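Local structure of scyllo-inosose 3-dehydrogenase (Thermotoga maritima, 3IP1) at residues V62-I67 / A190-E195; E129-G134 / F155-A160. The protein catalyses the NAD+-dependent oxidation of scyllo-inosose to 3-dehydro-scyllo-inosose, and thus probably takes part in myo-inositol degradation. One frame throughout, in Å; residues are numbered along the deposited sequence.

Contact 1: residues V62-I67 / A190-E195; sequences VKACGI and AGSLVE. With CD (cadmium ion), chain F.
Glu195 OE1 binds cadmium at 2.7 Å, three residues beyond Ser192, whose CB lies 3.9 Å from Ala64 CB and makes the closest approach between 62-67 and 190-195. The carboxylate is held through one oxygen: OE2 of Glu195 stands 3.5 Å from the cadmium, too far to count as a second ligand. A water is a further ligand, 2.4 Å from the cadmium and about 81° from OE1 as seen at the metal, and His97 and Glu98 also bind. A bend at chi2 (-88°) folds the Glu195 chain out of its extended form, with OE1 directed to the ion.

The packing itself rests on Ser192. With chi1 at 74°, its OG sits between the backbone N and the carbonyl carbon and hydrogen-bonds the carbonyl of Leu189, among the preceding helical residues, while CB meets the strand. That carbon also lies 4.1 Å from Ala64 O and near the backbone nitrogens of Cys65 and Gly66. The CA atoms of Cys65 and Ser192 are 5.6 Å apart, an approach compatible with the small Ala64 and the side-chain-less Gly66, while Cys65 points its CB away. Thr393 of strand 392-395 touches both Ala64 and Ser192 and extends the patch.

Strand 57-66 belongs to the mixed sheet of the GroES-like region, where Lys63 and Ala64 both face Ser100 in a classic beta bulge; helix 185-192 packs on this strand, and Gly66 lies close to the ligand Glu98. Ser192 OG is engaged with Leu189 O, and the two segments meet through CB-to-CB and CB-to-backbone packing. The metal chemistry lies at Glu195, at the start of helix 194-207, where this entry's cadmium occupies the site that binds zinc in this enzyme.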
loop_
_atom_site.group_PDB
_atom_site.type_symbol
_atom_site.label_atom_id
_atom_site.label_comp_id
_atom_site.label_asym_id
_atom_site.label_seq_id
_atom_site.Cartn_x
_atom_site.Cartn_y
_atom_site.Cartn_z
ATOM N N VAL A 62 0.467 -34.672 20.623
ATOM C CA VAL A 62 -0.597 -33.662 20.758
ATOM C C VAL A 62 -0.912 -33.372 22.222
ATOM O O VAL A 62 -1.070 -34.281 23.042
ATOM C CB VAL A 62 -1.912 -34.053 19.995
ATOM C CG1 VAL A 62 -2.953 -32.937 20.053
ATOM C CG2 VAL A 62 -1.627 -34.438 18.539
ATOM N N LYS A 63 -0.999 -32.095 22.559
ATOM C CA LYS A 63 -1.469 -31.713 23.878
ATOM C C LYS A 63 -2.908 -31.219 23.861
ATOM O O LYS A 63 -3.678 -31.529 24.763
ATOM C CB LYS A 63 -0.559 -30.648 24.466
ATOM C CG LYS A 63 0.767 -31.177 24.957
ATOM C CD LYS A 63 0.677 -31.602 26.419
ATOM C CE LYS A 63 0.686 -33.122 26.555
ATOM N NZ LYS A 63 0.760 -33.574 27.995
ATOM N N ALA A 64 -3.278 -30.443 22.847
ATOM C CA ALA A 64 -4.634 -29.912 22.785
ATOM C C ALA A 64 -5.085 -29.786 21.344
ATOM O O ALA A 64 -4.264 -29.555 20.457
ATOM C CB ALA A 64 -4.728 -28.557 23.514
ATOM N N CYS A 65 -6.389 -29.934 21.115
ATOM C CA CYS A 65 -6.971 -29.781 19.779
ATOM C C CYS A 65 -8.411 -29.270 19.864
ATOM O O CYS A 65 -9.278 -29.902 20.476
ATOM C CB CYS A 65 -6.928 -31.093 18.998
ATOM S SG CYS A 65 -7.263 -30.832 17.223
ATOM N N GLY A 66 -8.661 -28.123 19.241
ATOM C CA GLY A 66 -10.002 -27.530 19.236
ATOM C C GLY A 66 -10.898 -28.169 18.206
ATOM O O GLY A 66 -10.451 -28.506 17.097
ATOM N N ILE A 67 -12.162 -28.357 18.576
ATOM C CA ILE A 67 -13.184 -28.746 17.607
ATOM C C ILE A 67 -13.617 -27.484 16.861
ATOM O O ILE A 67 -14.098 -26.540 17.471
ATOM C CB ILE A 67 -14.426 -29.402 18.298
ATOM C CG1 ILE A 67 -13.992 -30.630 19.120
ATOM C CG2 ILE A 67 -15.518 -29.729 17.276
ATOM C CD1 ILE A 67 -15.116 -31.362 19.903
ATOM N N ALA A 190 -3.572 -22.256 24.685
ATOM C CA ALA A 190 -3.388 -21.018 23.911
ATOM C C ALA A 190 -2.909 -21.347 22.496
ATOM O O ALA A 190 -3.400 -20.783 21.505
ATOM C CB ALA A 190 -2.415 -20.060 24.615
ATOM N N GLY A 191 -1.961 -22.277 22.424
ATOM C CA GLY A 191 -1.446 -22.813 21.146
ATOM C C GLY A 191 -2.508 -23.395 20.236
ATOM O O GLY A 191 -2.446 -23.210 19.018
ATOM N N SER A 192 -3.493 -24.094 20.823
ATOM C CA SER A 192 -4.577 -24.717 20.053
ATOM C C SER A 192 -5.489 -23.665 19.397
ATOM O O SER A 192 -6.237 -23.963 18.447
ATOM C CB SER A 192 -5.392 -25.686 20.949
ATOM O OG SER A 192 -6.232 -24.980 21.877
ATOM N N LEU A 193 -5.400 -22.431 19.884
ATOM C CA LEU A 193 -6.209 -21.337 19.385
ATOM C C LEU A 193 -5.490 -20.447 18.356
ATOM O O LEU A 193 -6.047 -19.439 17.931
ATOM C CB LEU A 193 -6.700 -20.492 20.572
ATOM C CG LEU A 193 -7.780 -21.169 21.424
ATOM C CD1 LEU A 193 -7.847 -20.620 22.853
ATOM C CD2 LEU A 193 -9.143 -21.063 20.764
ATOM N N VAL A 194 -4.258 -20.793 17.971
ATOM C CA VAL A 194 -3.505 -19.928 17.042
ATOM C C VAL A 194 -4.119 -19.970 15.636
ATOM O O VAL A 194 -4.257 -18.937 14.964
ATOM C CB VAL A 194 -1.997 -20.291 16.985
ATOM C CG1 VAL A 194 -1.279 -19.510 15.836
ATOM C CG2 VAL A 194 -1.341 -20.028 18.341
ATOM N N GLU A 195 -4.498 -21.164 15.203
ATOM C CA GLU A 195 -5.095 -21.331 13.883
ATOM C C GLU A 195 -6.382 -20.501 13.688
ATOM O O GLU A 195 -6.439 -19.677 12.773
ATOM C CB GLU A 195 -5.283 -22.826 13.552
ATOM C CG GLU A 195 -5.615 -23.142 12.090
ATOM C CD GLU A 195 -7.102 -23.126 11.771
ATOM O OE1 GLU A 195 -7.938 -23.098 12.690
ATOM O OE2 GLU A 195 -7.450 -23.142 10.569
HETATM CD CD CD F . -10.405 -24.113 12.257
HETATM O O HOH W 1 -10.939 -21.819 12.168
#

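Contact 2: residues E129-G134 / F155-A160; sequences EMLWCG and FNVDGA. With CD (cadmium ion), chain E.
The segment from Glu129 to Gly134 runs from the metal site of His97 to the four-cysteine site of the GroES-like domain, and two of its side chains, Glu129 and Leu131, meet Phe155 and Val157. Glu129 and Phe155 both lie beside the ligand His97, with Ser70, thought to be part of a charge relay, also next to the ring. Glu129 OE2 lies 3.4 Å from both CD1 and CE1 of Phe155. The carboxylate and ring planes are 75° apart, and the two side chains cross at about a right angle. CG of Glu129 is placed opposite the backbone N (chi1 173°), and the bend at chi2 then brings the carboxylate to the ring. Leu131 and Val157 reach toward each other tip to tip, CD1 of the leucine lying 3.9 Å from CG2 of the valine. Leu131 is also the centre of an inverse gamma turn, closed by a weak bond from Trp132 N to Met130 O, 3.1 Å. Just beyond it, Cys133 SG binds cadmium at 2.5 Å together with Cys136, Cys139 and Cys147. Strand 130-131 pairs antiparallel with strand 151-152, Phe155 packs on helix 69-75, and Ala160 rests on strand 57-66.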
loop_
_atom_site.group_PDB
_atom_site.type_symbol
_atom_site.label_atom_id
_atom_site.label_comp_id
_atom_site.label_asym_id
_atom_site.label_seq_id
_atom_site.Cartn_x
_atom_site.Cartn_y
_atom_site.Cartn_z
ATOM N N GLU A 129 -2.973 -25.475 9.203
ATOM C CA GLU A 129 -3.876 -26.463 8.620
ATOM C C GLU A 129 -3.819 -26.484 7.065
ATOM O O GLU A 129 -4.081 -27.533 6.448
ATOM C CB GLU A 129 -5.296 -26.205 9.166
ATOM C CG GLU A 129 -6.430 -27.014 8.557
ATOM C CD GLU A 129 -6.948 -26.442 7.231
ATOM O OE1 GLU A 129 -6.657 -25.285 6.887
ATOM O OE2 GLU A 129 -7.661 -27.167 6.527
HETATM N N MSE A 130 -3.478 -25.349 6.451
HETATM C CA MSE A 130 -3.358 -25.256 4.995
HETATM C C MSE A 130 -1.990 -25.782 4.604
HETATM O O MSE A 130 -0.989 -25.130 4.851
HETATM C CB MSE A 130 -3.496 -23.810 4.502
HETATM C CG MSE A 130 -4.766 -23.047 4.933
HETATM SE SE MSE A 130 -6.402 -23.672 4.037
HETATM C CE MSE A 130 -6.202 -22.629 2.383
ATOM N N LEU A 131 -1.939 -26.965 4.009
ATOM C CA LEU A 131 -0.666 -27.565 3.658
ATOM C C LEU A 131 -0.280 -27.164 2.225
ATOM O O LEU A 131 -0.475 -27.921 1.271
ATOM C CB LEU A 131 -0.687 -29.087 3.900
ATOM C CG LEU A 131 -1.408 -29.533 5.196
ATOM C CD1 LEU A 131 -1.568 -31.045 5.255
ATOM C CD2 LEU A 131 -0.760 -28.975 6.507
ATOM N N TRP A 132 0.227 -25.932 2.097
ATOM C CA TRP A 132 0.674 -25.349 0.820
ATOM C C TRP A 132 1.936 -26.042 0.281
ATOM O O TRP A 132 2.766 -26.538 1.051
ATOM C CB TRP A 132 0.929 -23.842 0.982
ATOM C CG TRP A 132 1.611 -23.481 2.286
ATOM C CD1 TRP A 132 1.000 -23.145 3.452
ATOM C CD2 TRP A 132 3.025 -23.434 2.544
ATOM N NE1 TRP A 132 1.943 -22.887 4.430
ATOM C CE2 TRP A 132 3.191 -23.056 3.897
ATOM C CE3 TRP A 132 4.169 -23.659 1.760
ATOM C CZ2 TRP A 132 4.445 -22.918 4.490
ATOM C CZ3 TRP A 132 5.428 -23.497 2.355
ATOM C CH2 TRP A 132 5.546 -23.133 3.701
ATOM N N CYS A 133 2.064 -26.105 -1.041
ATOM C CA CYS A 133 3.149 -26.885 -1.668
ATOM C C CYS A 133 4.484 -26.141 -1.616
ATOM O O CYS A 133 5.530 -26.753 -1.442
ATOM C CB CYS A 133 2.783 -27.318 -3.103
ATOM S SG CYS A 133 2.845 -26.028 -4.427
ATOM N N GLY A 134 4.457 -24.818 -1.743
ATOM C CA GLY A 134 5.683 -24.050 -1.718
ATOM C C GLY A 134 6.268 -23.771 -3.086
ATOM O O GLY A 134 7.178 -22.971 -3.190
ATOM N N PHE A 155 -8.747 -32.878 7.116
ATOM C CA PHE A 155 -9.745 -32.918 6.043
ATOM C C PHE A 155 -9.457 -34.034 5.041
ATOM O O PHE A 155 -10.340 -34.856 4.728
ATOM C CB PHE A 155 -9.832 -31.570 5.328
ATOM C CG PHE A 155 -10.462 -30.484 6.178
ATOM C CD1 PHE A 155 -9.702 -29.782 7.113
ATOM C CD2 PHE A 155 -11.818 -30.200 6.067
ATOM C CE1 PHE A 155 -10.292 -28.790 7.925
ATOM C CE2 PHE A 155 -12.419 -29.202 6.855
ATOM C CZ PHE A 155 -11.636 -28.497 7.786
ATOM N N ASN A 156 -8.227 -34.068 4.539
ATOM C CA ASN A 156 -7.770 -35.185 3.730
ATOM C C ASN A 156 -6.370 -35.674 4.119
ATOM O O ASN A 156 -5.844 -36.577 3.501
ATOM C CB ASN A 156 -7.847 -34.831 2.248
ATOM C CG ASN A 156 -6.766 -33.847 1.816
ATOM O OD1 ASN A 156 -6.575 -32.791 2.433
ATOM N ND2 ASN A 156 -6.062 -34.184 0.746
ATOM N N VAL A 157 -5.750 -35.055 5.117
ATOM C CA VAL A 157 -4.474 -35.561 5.668
ATOM C C VAL A 157 -4.718 -35.767 7.163
ATOM O O VAL A 157 -5.299 -34.894 7.812
ATOM C CB VAL A 157 -3.279 -34.572 5.415
ATOM C CG1 VAL A 157 -1.949 -35.078 6.045
ATOM C CG2 VAL A 157 -3.070 -34.335 3.927
ATOM N N ASP A 158 -4.299 -36.910 7.705
ATOM C CA ASP A 158 -4.551 -37.220 9.132
ATOM C C ASP A 158 -4.148 -36.085 10.063
ATOM O O ASP A 158 -3.007 -35.585 10.005
ATOM C CB ASP A 158 -3.866 -38.535 9.557
ATOM C CG ASP A 158 -4.536 -39.771 8.947
ATOM O OD1 ASP A 158 -5.761 -39.723 8.657
ATOM O OD2 ASP A 158 -3.829 -40.787 8.737
ATOM N N GLY A 159 -5.092 -35.713 10.928
ATOM C CA GLY A 159 -5.001 -34.555 11.787
ATOM C C GLY A 159 -4.708 -34.861 13.243
ATOM O O GLY A 159 -4.118 -35.902 13.568
ATOM N N ALA A 160 -5.136 -33.961 14.129
ATOM C CA ALA A 160 -4.586 -33.914 15.485
ATOM C C ALA A 160 -5.482 -34.359 16.636
ATOM O O ALA A 160 -5.075 -34.236 17.788
ATOM C CB ALA A 160 -3.991 -32.530 15.760
HETATM CD CD CD E . 1.389 -24.094 -3.740
#

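How the contacts relate
The touching residues of contact 1 are all buried, whereas contact 2 is buried at Glu129 and Phe155 but partly exposed at Leu131 and Val157. Their centres lie 15 Å apart, and contact 2 is nested in the chain loop that contact 1 closes. Ala160 O joins them, lying 3.4 Å from Val62 CG1, while Glu195 OE2 comes within 4.0 Å of Glu129 CB. Each contact includes a ligand of a different metal site: a glutamate in contact 1, a cysteine in contact 2. Contact 1 sets the region where two helices meet against a sheet strand through small residues; contact 2 joins strand 130-131 and the loop residue before it to a loop through longer side chains, one pair polar against aromatic and the other aliphatic.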